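Local structure of ESAT-6-like protein MAB_3112 (Mycobacterium abscessus, 4I0X) at residues S9-S23 / Q53-A67. The protein is of unknown function but, as a WXG100 (ESAT-6-like) family member, is probably secreted, and forms the EsxEF complex with MAB_3113. The protein carries 4 engineered substitutions. Numbering follows the deposited sequence.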
loop_
_atom_site.group_PDB
_atom_site.type_symbol
_atom_site.label_atom_id
_atom_site.label_comp_id
_atom_site.label_asym_id
_atom_site.label_seq_id
_atom_site.Cartn_x
_atom_site.Cartn_y
_atom_site.Cartn_z
ATOM N N SER A 9 3.973 4.807 -17.032
ATOM C CA SER A 9 5.250 4.425 -16.469
ATOM C C SER A 9 5.698 5.427 -15.416
ATOM O O SER A 9 6.241 5.049 -14.377
ATOM C CB SER A 9 6.313 4.284 -17.544
ATOM O OG SER A 9 7.550 3.931 -16.946
ATOM N N LYS A 10 5.489 6.702 -15.693
ATOM C CA LYS A 10 5.880 7.771 -14.774
ATOM C C LYS A 10 4.979 7.752 -13.570
ATOM O O LYS A 10 5.425 7.960 -12.430
ATOM C CB LYS A 10 5.831 9.142 -15.449
ATOM C CG LYS A 10 6.847 9.295 -16.556
ATOM C CD LYS A 10 6.809 10.683 -17.182
ATOM C CE LYS A 10 7.515 11.672 -16.279
ATOM N NZ LYS A 10 7.647 13.009 -16.896
ATOM N N PHE A 11 3.712 7.452 -13.804
ATOM C CA PHE A 11 2.752 7.410 -12.699
ATOM C C PHE A 11 3.098 6.278 -11.738
ATOM O O PHE A 11 3.212 6.483 -10.528
ATOM C CB PHE A 11 1.353 7.229 -13.248
ATOM C CG PHE A 11 0.269 7.346 -12.210
ATOM C CD1 PHE A 11 0.052 6.327 -11.308
ATOM C CD2 PHE A 11 -0.543 8.462 -12.156
ATOM C CE1 PHE A 11 -0.964 6.422 -10.354
ATOM C CE2 PHE A 11 -1.554 8.560 -11.195
ATOM C CZ PHE A 11 -1.753 7.532 -10.306
ATOM N N ALA A 12 3.282 5.079 -12.271
ATOM C CA ALA A 12 3.639 3.931 -11.439
ATOM C C ALA A 12 4.964 4.172 -10.665
ATOM O O ALA A 12 5.080 3.839 -9.496
ATOM C CB ALA A 12 3.753 2.697 -12.315
ATOM N N ALA A 13 5.962 4.738 -11.339
ATOM C CA ALA A 13 7.247 4.998 -10.725
ATOM C C ALA A 13 7.118 6.005 -9.589
ATOM O O ALA A 13 7.674 5.806 -8.510
ATOM C CB ALA A 13 8.224 5.502 -11.736
ATOM N N SER A 14 6.367 7.069 -9.829
ATOM C CA SER A 14 6.147 8.099 -8.803
ATOM C C SER A 14 5.407 7.533 -7.588
ATOM O O SER A 14 5.762 7.830 -6.445
ATOM C CB SER A 14 5.367 9.287 -9.387
ATOM O OG SER A 14 5.260 10.330 -8.436
ATOM N N LEU A 15 4.369 6.735 -7.831
ATOM C CA LEU A 15 3.617 6.152 -6.747
ATOM C C LEU A 15 4.511 5.216 -5.939
ATOM O O LEU A 15 4.427 5.197 -4.730
ATOM C CB LEU A 15 2.397 5.415 -7.282
ATOM C CG LEU A 15 1.547 4.686 -6.237
ATOM C CD1 LEU A 15 0.988 5.652 -5.174
ATOM C CD2 LEU A 15 0.402 3.946 -6.952
ATOM N N ALA A 16 5.354 4.429 -6.617
ATOM C CA ALA A 16 6.339 3.563 -5.939
ATOM C C ALA A 16 7.233 4.368 -4.987
ATOM O O ALA A 16 7.397 3.996 -3.826
ATOM C CB ALA A 16 7.210 2.777 -6.977
ATOM N N ASP A 17 7.795 5.485 -5.467
ATOM C CA ASP A 17 8.647 6.320 -4.639
ATOM C C ASP A 17 7.903 6.837 -3.398
ATOM O O ASP A 17 8.432 6.809 -2.294
ATOM C CB ASP A 17 9.195 7.523 -5.402
ATOM C CG ASP A 17 10.354 7.164 -6.352
ATOM O OD1 ASP A 17 10.795 5.982 -6.364
ATOM O OD2 ASP A 17 10.804 8.088 -7.084
ATOM N N GLN A 18 6.674 7.300 -3.581
ATOM C CA GLN A 18 5.862 7.782 -2.453
ATOM C C GLN A 18 5.462 6.681 -1.465
ATOM O O GLN A 18 5.449 6.892 -0.265
ATOM C CB GLN A 18 4.612 8.468 -2.989
ATOM C CG GLN A 18 4.921 9.703 -3.816
ATOM C CD GLN A 18 3.694 10.268 -4.512
ATOM O OE1 GLN A 18 2.888 10.961 -3.908
ATOM N NE2 GLN A 18 3.565 9.973 -5.789
ATOM N N MET A 19 5.158 5.488 -1.961
ATOM C CA MET A 19 4.805 4.369 -1.080
ATOM C C MET A 19 5.963 3.887 -0.250
ATOM O O MET A 19 5.802 3.547 0.941
ATOM C CB MET A 19 4.227 3.225 -1.895
ATOM C CG MET A 19 2.826 3.475 -2.351
ATOM S SD MET A 19 2.071 1.997 -3.061
ATOM C CE MET A 19 2.194 0.907 -1.625
ATOM N N ARG A 20 7.156 3.912 -0.844
ATOM C CA ARG A 20 8.332 3.497 -0.136
ATOM C C ARG A 20 8.601 4.448 1.010
ATOM O O ARG A 20 8.837 3.992 2.159
ATOM C CB ARG A 20 9.570 3.435 -1.045
ATOM C CG ARG A 20 10.779 2.835 -0.331
ATOM C CD ARG A 20 12.025 2.881 -1.187
ATOM N NE ARG A 20 12.721 1.591 -1.228
ATOM C CZ ARG A 20 13.471 1.076 -0.248
ATOM N NH1 ARG A 20 13.635 1.721 0.905
ATOM N NH2 ARG A 20 14.053 -0.107 -0.424
ATOM N N ALA A 21 8.587 5.747 0.703
ATOM C CA ALA A 21 8.762 6.782 1.713
ATOM C C ALA A 21 7.726 6.689 2.821
ATOM O O ALA A 21 8.060 6.793 4.015
ATOM C CB ALA A 21 8.704 8.117 1.098
ATOM N N GLY A 22 6.466 6.545 2.421
ATOM C CA GLY A 22 5.365 6.486 3.359
ATOM C C GLY A 22 5.457 5.293 4.266
ATOM O O GLY A 22 5.221 5.390 5.470
ATOM N N SER A 23 5.744 4.149 3.666
ATOM C CA SER A 23 5.933 2.925 4.402
ATOM C C SER A 23 7.078 3.000 5.431
ATOM O O SER A 23 6.940 2.524 6.551
ATOM C CB SER A 23 6.208 1.790 3.421
ATOM O OG SER A 23 6.278 0.565 4.124
ATOM N N GLN A 53 2.905 -3.612 6.222
ATOM C CA GLN A 53 4.169 -3.276 5.628
ATOM C C GLN A 53 4.533 -4.322 4.568
ATOM O O GLN A 53 5.100 -3.998 3.531
ATOM C CB GLN A 53 5.221 -3.244 6.719
ATOM C CG GLN A 53 6.584 -2.834 6.275
ATOM C CD GLN A 53 7.575 -2.892 7.420
ATOM O OE1 GLN A 53 7.648 -3.887 8.147
ATOM N NE2 GLN A 53 8.325 -1.815 7.608
ATOM N N ASP A 54 4.210 -5.579 4.835
ATOM C CA ASP A 54 4.451 -6.627 3.862
ATOM C C ASP A 54 3.630 -6.339 2.605
ATOM O O ASP A 54 4.135 -6.460 1.502
ATOM C CB ASP A 54 4.158 -8.015 4.464
ATOM C CG ASP A 54 4.533 -9.176 3.526
ATOM O OD1 ASP A 54 5.754 -9.370 3.253
ATOM O OD2 ASP A 54 3.608 -9.935 3.114
ATOM N N GLY A 55 2.381 -5.913 2.770
ATOM C CA GLY A 55 1.548 -5.631 1.624
ATOM C C GLY A 55 2.092 -4.452 0.831
ATOM O O GLY A 55 2.166 -4.463 -0.397
ATOM N N ALA A 56 2.514 -3.446 1.553
ATOM C CA ALA A 56 3.046 -2.222 0.972
ATOM C C ALA A 56 4.288 -2.506 0.144
ATOM O O ALA A 56 4.402 -2.059 -0.987
ATOM C CB ALA A 56 3.326 -1.189 2.080
ATOM N N THR A 57 5.189 -3.317 0.677
ATOM C CA THR A 57 6.363 -3.779 -0.069
ATOM C C THR A 57 6.037 -4.518 -1.384
ATOM O O THR A 57 6.650 -4.265 -2.428
ATOM C CB THR A 57 7.210 -4.684 0.828
ATOM O OG1 THR A 57 7.527 -3.951 2.017
ATOM C CG2 THR A 57 8.494 -5.142 0.131
ATOM N N LYS A 58 5.099 -5.453 -1.321
ATOM C CA LYS A 58 4.676 -6.173 -2.509
ATOM C C LYS A 58 4.065 -5.189 -3.535
ATOM O O LYS A 58 4.276 -5.327 -4.741
ATOM C CB LYS A 58 3.666 -7.260 -2.147
ATOM C CG LYS A 58 4.230 -8.360 -1.255
ATOM C CD LYS A 58 3.224 -9.497 -0.997
ATOM C CE LYS A 58 3.625 -10.274 0.259
ATOM N NZ LYS A 58 2.675 -11.352 0.654
ATOM N N VAL A 59 3.296 -4.215 -3.060
ATOM C CA VAL A 59 2.742 -3.215 -3.990
ATOM C C VAL A 59 3.871 -2.421 -4.680
ATOM O O VAL A 59 3.876 -2.237 -5.888
ATOM C CB VAL A 59 1.766 -2.236 -3.276
ATOM C CG1 VAL A 59 1.426 -1.042 -4.185
ATOM C CG2 VAL A 59 0.506 -2.946 -2.836
ATOM N N TRP A 60 4.837 -1.985 -3.885
ATOM C CA TRP A 60 5.948 -1.152 -4.340
ATOM C C TRP A 60 6.741 -1.908 -5.376
ATOM O O TRP A 60 7.127 -1.353 -6.392
ATOM C CB TRP A 60 6.890 -0.799 -3.155
ATOM C CG TRP A 60 8.201 -0.159 -3.577
ATOM C CD1 TRP A 60 8.444 1.180 -3.709
ATOM C CD2 TRP A 60 9.408 -0.816 -3.960
ATOM N NE1 TRP A 60 9.730 1.405 -4.138
ATOM C CE2 TRP A 60 10.344 0.194 -4.307
ATOM C CE3 TRP A 60 9.796 -2.151 -4.062
ATOM C CZ2 TRP A 60 11.635 -0.098 -4.731
ATOM C CZ3 TRP A 60 11.093 -2.436 -4.489
ATOM C CH2 TRP A 60 11.989 -1.414 -4.815
ATOM N N ASN A 61 6.970 -3.183 -5.118
ATOM C CA ASN A 61 7.680 -4.046 -6.053
ATOM C C ASN A 61 6.950 -4.244 -7.363
ATOM O O ASN A 61 7.570 -4.290 -8.430
ATOM C CB ASN A 61 7.989 -5.398 -5.425
ATOM C CG ASN A 61 9.301 -5.378 -4.640
ATOM O OD1 ASN A 61 10.384 -5.324 -5.217
ATOM N ND2 ASN A 61 9.203 -5.408 -3.332
ATOM N N ALA A 62 5.636 -4.374 -7.287
ATOM C CA ALA A 62 4.840 -4.576 -8.496
ATOM C C ALA A 62 4.807 -3.298 -9.322
ATOM O O ALA A 62 4.919 -3.356 -10.545
ATOM C CB ALA A 62 3.431 -5.030 -8.153
ATOM N N LEU A 63 4.686 -2.160 -8.655
ATOM C CA LEU A 63 4.709 -0.853 -9.321
ATOM C C LEU A 63 6.022 -0.567 -10.033
ATOM O O LEU A 63 6.031 -0.121 -11.143
ATOM C CB LEU A 63 4.427 0.305 -8.335
ATOM C CG LEU A 63 2.986 0.375 -7.870
ATOM C CD1 LEU A 63 2.845 1.292 -6.700
ATOM C CD2 LEU A 63 2.040 0.799 -9.005
ATOM N N THR A 64 7.120 -0.833 -9.373
ATOM C CA THR A 64 8.431 -0.668 -9.935
ATOM C C THR A 64 8.653 -1.557 -11.138
ATOM O O THR A 64 9.230 -1.129 -12.122
ATOM C CB THR A 64 9.479 -1.004 -8.850
ATOM O OG1 THR A 64 9.393 -0.013 -7.808
ATOM C CG2 THR A 64 10.832 -1.015 -9.410
ATOM N N ASP A 65 8.227 -2.807 -11.038
ATOM C CA ASP A 65 8.320 -3.733 -12.163
ATOM C C ASP A 65 7.551 -3.222 -13.362
ATOM O O ASP A 65 8.094 -3.139 -14.429
ATOM C CB ASP A 65 7.801 -5.124 -11.790
ATOM C CG ASP A 65 8.644 -5.796 -10.730
ATOM O OD1 ASP A 65 9.798 -5.360 -10.510
ATOM O OD2 ASP A 65 8.145 -6.767 -10.115
ATOM N N ILE A 66 6.279 -2.889 -13.208
ATOM C CA ILE A 66 5.530 -2.488 -14.392
ATOM C C ILE A 66 6.069 -1.153 -14.900
ATOM O O ILE A 66 6.085 -0.911 -16.088
ATOM C CB ILE A 66 3.989 -2.408 -14.120
ATOM C CG1 ILE A 66 3.167 -2.374 -15.409
ATOM C CG2 ILE A 66 3.650 -1.185 -13.315
ATOM C CD1 ILE A 66 3.545 -3.381 -16.414
ATOM N N ALA A 67 6.483 -0.274 -14.000
ATOM C CA ALA A 67 7.036 1.022 -14.433
ATOM C C ALA A 67 8.231 0.791 -15.338
ATOM O O ALA A 67 8.344 1.399 -16.382
ATOM C CB ALA A 67 7.419 1.886 -13.233
HETATM O O HOH W 1 10.898 3.613 -5.284
HETATM O O HOH W 2 8.474 0.007 5.299
#
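W60, L63 and M19 bury the most surface where segments 9-23 and 53-67, on helices 4-32 and 40-72, pack as the antiparallel helical hairpin of a WXG100 protein; the segment axes approach to 8.1 Å, 151° apart in direction. L63 is a knob in a hole of A12, L15, A16 and M19; its CD1 lies 3.6 Å from L15 CD2, and its CB rests against A16 CB. M19 SD lies 3.8 Å from L63 CD1, and the bend at chi3 (60°) turns CE onto V59 CG1, a tight 3.3 Å contact. V59 also packs on A68 of the MAB_3113 chain. In W60, chi1 169° (CG anti to the backbone N) carries the indole to helix 4-32, against A16 and R20. T64 OG1 sits over one face and R20 NE over the opposite one, near the rim; the guanidinium stands nearly perpendicular to the ring, a long, at most weak cation-pi pair. Small A12 and A67 meet CB to CB at 3.9 Å, and S9 OG donates to A67 O. At the indole edge, A16 O approaches W60 CD1 to 3.0 Å, while W60 NE1 donates to a water 2.7 Å away that donates to D17 OD1.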